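Local atomic coordinates of replicase polyprotein 1a (Avian infectious bronchitis virus, PDB entry 3LD1), a protein that probably supports viral genome replication as part of the coronavirus replicase, although the precise role of the nsp2 fragment is unclear. Residues D17-H25 with F52-L61. The protein carries 3 engineered substitutions. Sequence-based numbering, arbitrary orientation.
Sequences DALFFYTSH and FETVCGLFLL
Phe52 drives the outer edge of its ring into the C-terminal end of helix 13-20, where Phe52 CZ lies 3.7 Å from Phe20 O, a carbonyl close to the ring plane. Its CG stands anti to the backbone N (chi1 -178°), which carries the ring out from the strand and toward the helix. Leu19 CD1 packs against Phe52 CE2 at 4.0 Å, Thr23 CB against Phe52 CE1, and Thr54 CG2 lies over one ring face, offset toward the rim. An aromatic C-H edge suits a place facing the carbonyls of Leu19 and Phe20; Phe40 of helix 30-46 packs against both Phe52 and Phe20.

Next to the ring the backbones meet in a single bridge, Thr23 with Thr54. Val55 N donates to Tyr22 O (2.9 Å) and Ser24 N to Glu53 O. Tyr22 CB packs on Thr54 CB, Cys56 SG sits at the Tyr22 ring edge, and Tyr22 OH bonds to Gly90 O. Thr54 OG1 accepts from Cys56 N in an ST turn and donates to Gly57 O at 2.7 Å; at Gly57 a CB would jam against the preceding carbonyl O, hence glycine.

The solvent side is more exposed and polar. Small Ser24 gives OG to Glu53 OE1 in a longer bond of 3.2 Å, on the anti side of the carboxylate, and Val55 CG1 packs against the carbonyls of Tyr22 and Thr23.

The whole is a helix C-terminus followed by a type I turn, docked on the edge strand of a beta hairpin, 50-54 with 57-64.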
ATOM      1  N   ASP A  17     -11.894  12.507 -19.946  1.00 37.89           N
ATOM      2  CA  ASP A  17     -12.326  12.729 -18.577  1.00 38.72           C
ATOM      3  C   ASP A  17     -13.753  13.272 -18.493  1.00 37.83           C
ATOM      4  O   ASP A  17     -14.586  12.809 -17.649  1.00 35.52           O
ATOM      5  CB  ASP A  17     -11.391  13.762 -17.863  1.00 39.62           C
ATOM      6  CG  ASP A  17     -10.086  13.152 -17.346  1.00 38.39           C
ATOM      7  OD1 ASP A  17      -9.164  13.942 -17.083  1.00 40.59           O
ATOM      8  OD2 ASP A  17     -10.008  11.913 -17.155  1.00 37.90           O
ATOM      9  N   ALA A  18     -14.050  14.261 -19.342  1.00 36.60           N
ATOM     10  CA  ALA A  18     -15.409  14.819 -19.228  1.00 36.80           C
ATOM     11  C   ALA A  18     -16.413  13.760 -19.612  1.00 36.35           C
ATOM     12  O   ALA A  18     -17.432  13.645 -18.952  1.00 36.04           O
ATOM     13  CB  ALA A  18     -15.599  16.020 -20.048  1.00 35.24           C
ATOM     14  N   LEU A  19     -16.151  13.022 -20.701  1.00 37.30           N
ATOM     15  CA  LEU A  19     -17.049  11.918 -21.112  1.00 37.25           C
ATOM     16  C   LEU A  19     -17.174  10.992 -19.906  1.00 39.25           C
ATOM     17  O   LEU A  19     -18.227  10.902 -19.312  1.00 40.39           O
ATOM     18  CB  LEU A  19     -16.474  11.152 -22.279  1.00 37.38           C
ATOM     19  CG  LEU A  19     -17.157   9.842 -22.710  1.00 36.65           C
ATOM     20  CD1 LEU A  19     -18.649  10.051 -23.010  1.00 36.56           C
ATOM     21  CD2 LEU A  19     -16.405   9.254 -23.935  1.00 34.41           C
ATOM     22  N   PHE A  20     -16.087  10.360 -19.474  1.00 40.61           N
ATOM     23  CA  PHE A  20     -16.200   9.443 -18.330  1.00 42.20           C
ATOM     24  C   PHE A  20     -16.941  10.023 -17.085  1.00 42.76           C
ATOM     25  O   PHE A  20     -17.609   9.312 -16.330  1.00 42.63           O
ATOM     26  CB  PHE A  20     -14.820   8.899 -17.876  1.00 42.81           C
ATOM     27  CG  PHE A  20     -14.925   7.842 -16.750  1.00 42.95           C
ATOM     28  CD1 PHE A  20     -15.389   6.549 -17.033  1.00 40.34           C
ATOM     29  CD2 PHE A  20     -14.596   8.174 -15.423  1.00 40.21           C
ATOM     30  CE1 PHE A  20     -15.488   5.595 -15.982  1.00 46.10           C
ATOM     31  CE2 PHE A  20     -14.651   7.240 -14.372  1.00 38.94           C
ATOM     32  CZ  PHE A  20     -15.123   5.959 -14.618  1.00 42.67           C
ATOM     33  N   PHE A  21     -16.818  11.317 -16.853  1.00 43.26           N
ATOM     34  CA  PHE A  21     -17.409  11.852 -15.651  1.00 43.90           C
ATOM     35  C   PHE A  21     -18.941  11.964 -15.641  1.00 44.12           C
ATOM     36  O   PHE A  21     -19.525  12.582 -14.728  1.00 44.30           O
ATOM     37  CB  PHE A  21     -16.777  13.192 -15.408  1.00 44.64           C
ATOM     38  CG  PHE A  21     -15.413  13.093 -14.863  1.00 47.66           C
ATOM     39  CD1 PHE A  21     -14.996  11.911 -14.221  1.00 48.16           C
ATOM     40  CD2 PHE A  21     -14.538  14.207 -14.907  1.00 49.46           C
ATOM     41  CE1 PHE A  21     -13.686  11.835 -13.684  1.00 49.58           C
ATOM     42  CE2 PHE A  21     -13.220  14.127 -14.386  1.00 44.36           C
ATOM     43  CZ  PHE A  21     -12.806  12.956 -13.785  1.00 45.23           C
ATOM     44  N   TYR A  22     -19.598  11.400 -16.657  1.00 44.64           N
ATOM     45  CA  TYR A  22     -21.057  11.269 -16.646  1.00 44.52           C
ATOM     46  C   TYR A  22     -21.471  10.036 -15.890  1.00 45.45           C
ATOM     47  O   TYR A  22     -22.662   9.851 -15.656  1.00 45.59           O
ATOM     48  CB  TYR A  22     -21.612  11.156 -18.060  1.00 44.01           C
ATOM     49  CG  TYR A  22     -21.802  12.476 -18.722  1.00 43.05           C
ATOM     50  CD1 TYR A  22     -23.116  12.982 -18.955  1.00 43.72           C
ATOM     51  CD2 TYR A  22     -20.681  13.235 -19.169  1.00 40.03           C
ATOM     52  CE1 TYR A  22     -23.307  14.281 -19.600  1.00 42.62           C
ATOM     53  CE2 TYR A  22     -20.869  14.496 -19.811  1.00 42.72           C
ATOM     54  CZ  TYR A  22     -22.204  14.993 -19.987  1.00 42.26           C
ATOM     55  OH  TYR A  22     -22.421  16.163 -20.553  1.00 42.42           O
ATOM     56  N   THR A  23     -20.492   9.197 -15.520  1.00 46.77           N
ATOM     57  CA  THR A  23     -20.732   7.887 -14.917  1.00 47.49           C
ATOM     58  C   THR A  23     -21.624   7.997 -13.672  1.00 49.17           C
ATOM     59  O   THR A  23     -21.613   9.042 -12.964  1.00 48.21           O
ATOM     60  CB  THR A  23     -19.423   7.189 -14.520  1.00 47.19           C
ATOM     61  OG1 THR A  23     -19.712   5.824 -14.180  1.00 48.18           O
ATOM     62  CG2 THR A  23     -18.781   7.900 -13.325  1.00 46.16           C
ATOM     63  N   SER A  24     -22.432   6.951 -13.462  1.00 49.92           N
ATOM     64  CA  SER A  24     -23.411   6.968 -12.381  1.00 51.88           C
ATOM     65  C   SER A  24     -22.763   6.156 -11.277  1.00 52.33           C
ATOM     66  O   SER A  24     -23.197   6.180 -10.110  1.00 52.62           O
ATOM     67  CB  SER A  24     -24.806   6.375 -12.815  1.00 52.38           C
ATOM     68  OG  SER A  24     -24.712   5.176 -13.594  1.00 51.51           O
ATOM     69  N   HIS A  25     -21.694   5.454 -11.645  1.00 52.23           N
ATOM     70  CA  HIS A  25     -21.105   4.530 -10.742  1.00 52.53           C
ATOM     71  C   HIS A  25     -20.777   5.216  -9.451  1.00 53.23           C
ATOM     72  O   HIS A  25     -20.316   6.345  -9.488  1.00 53.44           O
ATOM     73  CB  HIS A  25     -19.904   3.884 -11.320  1.00 52.52           C
ATOM     74  CG  HIS A  25     -19.528   2.641 -10.597  1.00 55.43           C
ATOM     75  ND1 HIS A  25     -18.924   2.661  -9.354  1.00 56.87           N
ATOM     76  CD2 HIS A  25     -19.725   1.340 -10.909  1.00 56.21           C
ATOM     77  CE1 HIS A  25     -18.727   1.422  -8.951  1.00 57.02           C
ATOM     78  NE2 HIS A  25     -19.196   0.603  -9.881  1.00 56.54           N
ATOM     79  N   PHE A  52     -22.599   2.141 -21.229  1.00 50.19           N
ATOM     80  CA  PHE A  52     -22.114   3.117 -20.303  1.00 48.76           C
ATOM     81  C   PHE A  52     -23.276   3.648 -19.451  1.00 50.28           C
ATOM     82  O   PHE A  52     -24.061   4.470 -19.881  1.00 51.28           O
ATOM     83  CB  PHE A  52     -21.372   4.181 -21.111  1.00 47.76           C
ATOM     84  CG  PHE A  52     -20.737   5.284 -20.301  1.00 44.19           C
ATOM     85  CD1 PHE A  52     -20.189   5.047 -19.022  1.00 40.84           C
ATOM     86  CD2 PHE A  52     -20.689   6.602 -20.840  1.00 38.91           C
ATOM     87  CE1 PHE A  52     -19.581   6.129 -18.263  1.00 39.30           C
ATOM     88  CE2 PHE A  52     -20.113   7.687 -20.085  1.00 36.40           C
ATOM     89  CZ  PHE A  52     -19.550   7.441 -18.803  1.00 38.39           C
ATOM     90  N   GLU A  53     -23.424   3.104 -18.259  1.00 50.63           N
ATOM     91  CA  GLU A  53     -24.320   3.648 -17.295  1.00 51.87           C
ATOM     92  C   GLU A  53     -24.018   5.128 -16.890  1.00 51.69           C
ATOM     93  O   GLU A  53     -23.141   5.381 -16.057  1.00 52.91           O
ATOM     94  CB  GLU A  53     -24.367   2.701 -16.067  1.00 52.39           C
ATOM     95  CG  GLU A  53     -25.642   1.929 -16.015  1.00 57.82           C
ATOM     96  CD  GLU A  53     -26.909   2.888 -16.164  1.00 67.04           C
ATOM     97  OE1 GLU A  53     -27.066   3.892 -15.382  1.00 68.22           O
ATOM     98  OE2 GLU A  53     -27.741   2.661 -17.097  1.00 70.74           O
ATOM     99  N   THR A  54     -24.755   6.104 -17.422  1.00 50.53           N
ATOM    100  CA  THR A  54     -24.541   7.474 -16.981  1.00 50.80           C
ATOM    101  C   THR A  54     -25.585   7.998 -15.990  1.00 51.73           C
ATOM    102  O   THR A  54     -26.472   7.274 -15.594  1.00 53.12           O
ATOM    103  CB  THR A  54     -24.472   8.453 -18.173  1.00 50.46           C
ATOM    104  OG1 THR A  54     -25.794   8.911 -18.511  1.00 51.43           O
ATOM    105  CG2 THR A  54     -23.855   7.796 -19.404  1.00 48.73           C
ATOM    106  N   VAL A  55     -25.477   9.280 -15.621  1.00 52.43           N
ATOM    107  CA  VAL A  55     -26.460   9.991 -14.752  1.00 52.45           C
ATOM    108  C   VAL A  55     -27.577  10.631 -15.612  1.00 54.05           C
ATOM    109  O   VAL A  55     -28.443  11.392 -15.102  1.00 53.36           O
ATOM    110  CB  VAL A  55     -25.829  11.127 -13.830  1.00 51.68           C
ATOM    111  CG1 VAL A  55     -24.774  10.602 -12.933  1.00 51.30           C
ATOM    112  CG2 VAL A  55     -25.257  12.285 -14.629  1.00 50.46           C
ATOM    113  N   CYS A  56     -27.482  10.366 -16.922  1.00 54.68           N
ATOM    114  CA  CYS A  56     -28.506  10.674 -17.905  1.00 54.99           C
ATOM    115  C   CYS A  56     -29.014   9.370 -18.477  1.00 55.01           C
ATOM    116  O   CYS A  56     -29.437   9.352 -19.616  1.00 53.79           O
ATOM    117  CB  CYS A  56     -27.890  11.432 -19.059  1.00 53.78           C
ATOM    118  SG  CYS A  56     -27.356  13.029 -18.554  1.00 59.10           S
ATOM    119  N   GLY A  57     -28.900   8.265 -17.729  1.00 56.19           N
ATOM    120  CA  GLY A  57     -29.353   6.953 -18.246  1.00 56.78           C
ATOM    121  C   GLY A  57     -28.302   6.233 -19.098  1.00 57.76           C
ATOM    122  O   GLY A  57     -27.144   6.694 -19.249  1.00 58.53           O
ATOM    123  N   LEU A  58     -28.693   5.084 -19.639  1.00 57.10           N
ATOM    124  CA  LEU A  58     -27.768   4.141 -20.218  1.00 56.74           C
ATOM    125  C   LEU A  58     -27.428   4.619 -21.628  1.00 56.97           C
ATOM    126  O   LEU A  58     -28.341   4.891 -22.401  1.00 58.14           O
ATOM    127  CB  LEU A  58     -28.440   2.770 -20.291  1.00 56.64           C
ATOM    128  CG  LEU A  58     -27.754   1.625 -21.064  1.00 57.77           C
ATOM    129  CD1 LEU A  58     -26.295   1.414 -20.599  1.00 57.40           C
ATOM    130  CD2 LEU A  58     -28.544   0.324 -20.866  1.00 55.89           C
ATOM    131  N   PHE A  59     -26.148   4.755 -21.986  1.00 55.52           N
ATOM    132  CA  PHE A  59     -25.865   4.931 -23.429  1.00 53.93           C
ATOM    133  C   PHE A  59     -25.016   3.789 -23.855  1.00 53.04           C
ATOM    134  O   PHE A  59     -24.447   3.058 -23.012  1.00 53.16           O
ATOM    135  CB  PHE A  59     -25.165   6.245 -23.817  1.00 52.69           C
ATOM    136  CG  PHE A  59     -25.969   7.509 -23.508  1.00 53.76           C
ATOM    137  CD1 PHE A  59     -26.512   8.266 -24.533  1.00 53.54           C
ATOM    138  CD2 PHE A  59     -26.123   7.969 -22.181  1.00 53.72           C
ATOM    139  CE1 PHE A  59     -27.220   9.455 -24.239  1.00 53.88           C
ATOM    140  CE2 PHE A  59     -26.824   9.135 -21.873  1.00 53.92           C
ATOM    141  CZ  PHE A  59     -27.376   9.888 -22.897  1.00 52.79           C
ATOM    142  N   LEU A  60     -24.937   3.637 -25.164  1.00 51.45           N
ATOM    143  CA  LEU A  60     -24.001   2.705 -25.738  1.00 51.12           C
ATOM    144  C   LEU A  60     -22.899   3.510 -26.452  1.00 49.97           C
ATOM    145  O   LEU A  60     -23.227   4.479 -27.194  1.00 49.19           O
ATOM    146  CB  LEU A  60     -24.716   1.810 -26.740  1.00 50.66           C
ATOM    147  CG  LEU A  60     -26.090   1.221 -26.371  1.00 54.13           C
ATOM    148  CD1 LEU A  60     -26.554   0.342 -27.565  1.00 51.80           C
ATOM    149  CD2 LEU A  60     -26.144   0.474 -24.992  1.00 50.78           C
ATOM    150  N   LEU A  61     -21.631   3.096 -26.244  1.00 48.41           N
ATOM    151  CA  LEU A  61     -20.468   3.703 -26.919  1.00 47.76           C
ATOM    152  C   LEU A  61     -19.700   2.702 -27.748  1.00 47.77           C
ATOM    153  O   LEU A  61     -19.788   1.522 -27.539  1.00 47.68           O
ATOM    154  CB  LEU A  61     -19.511   4.402 -25.930  1.00 46.71           C
ATOM    155  CG  LEU A  61     -20.083   5.272 -24.797  1.00 46.02           C
ATOM    156  CD1 LEU A  61     -19.172   5.365 -23.594  1.00 44.33           C
ATOM    157  CD2 LEU A  61     -20.433   6.623 -25.267  1.00 45.72           C
TER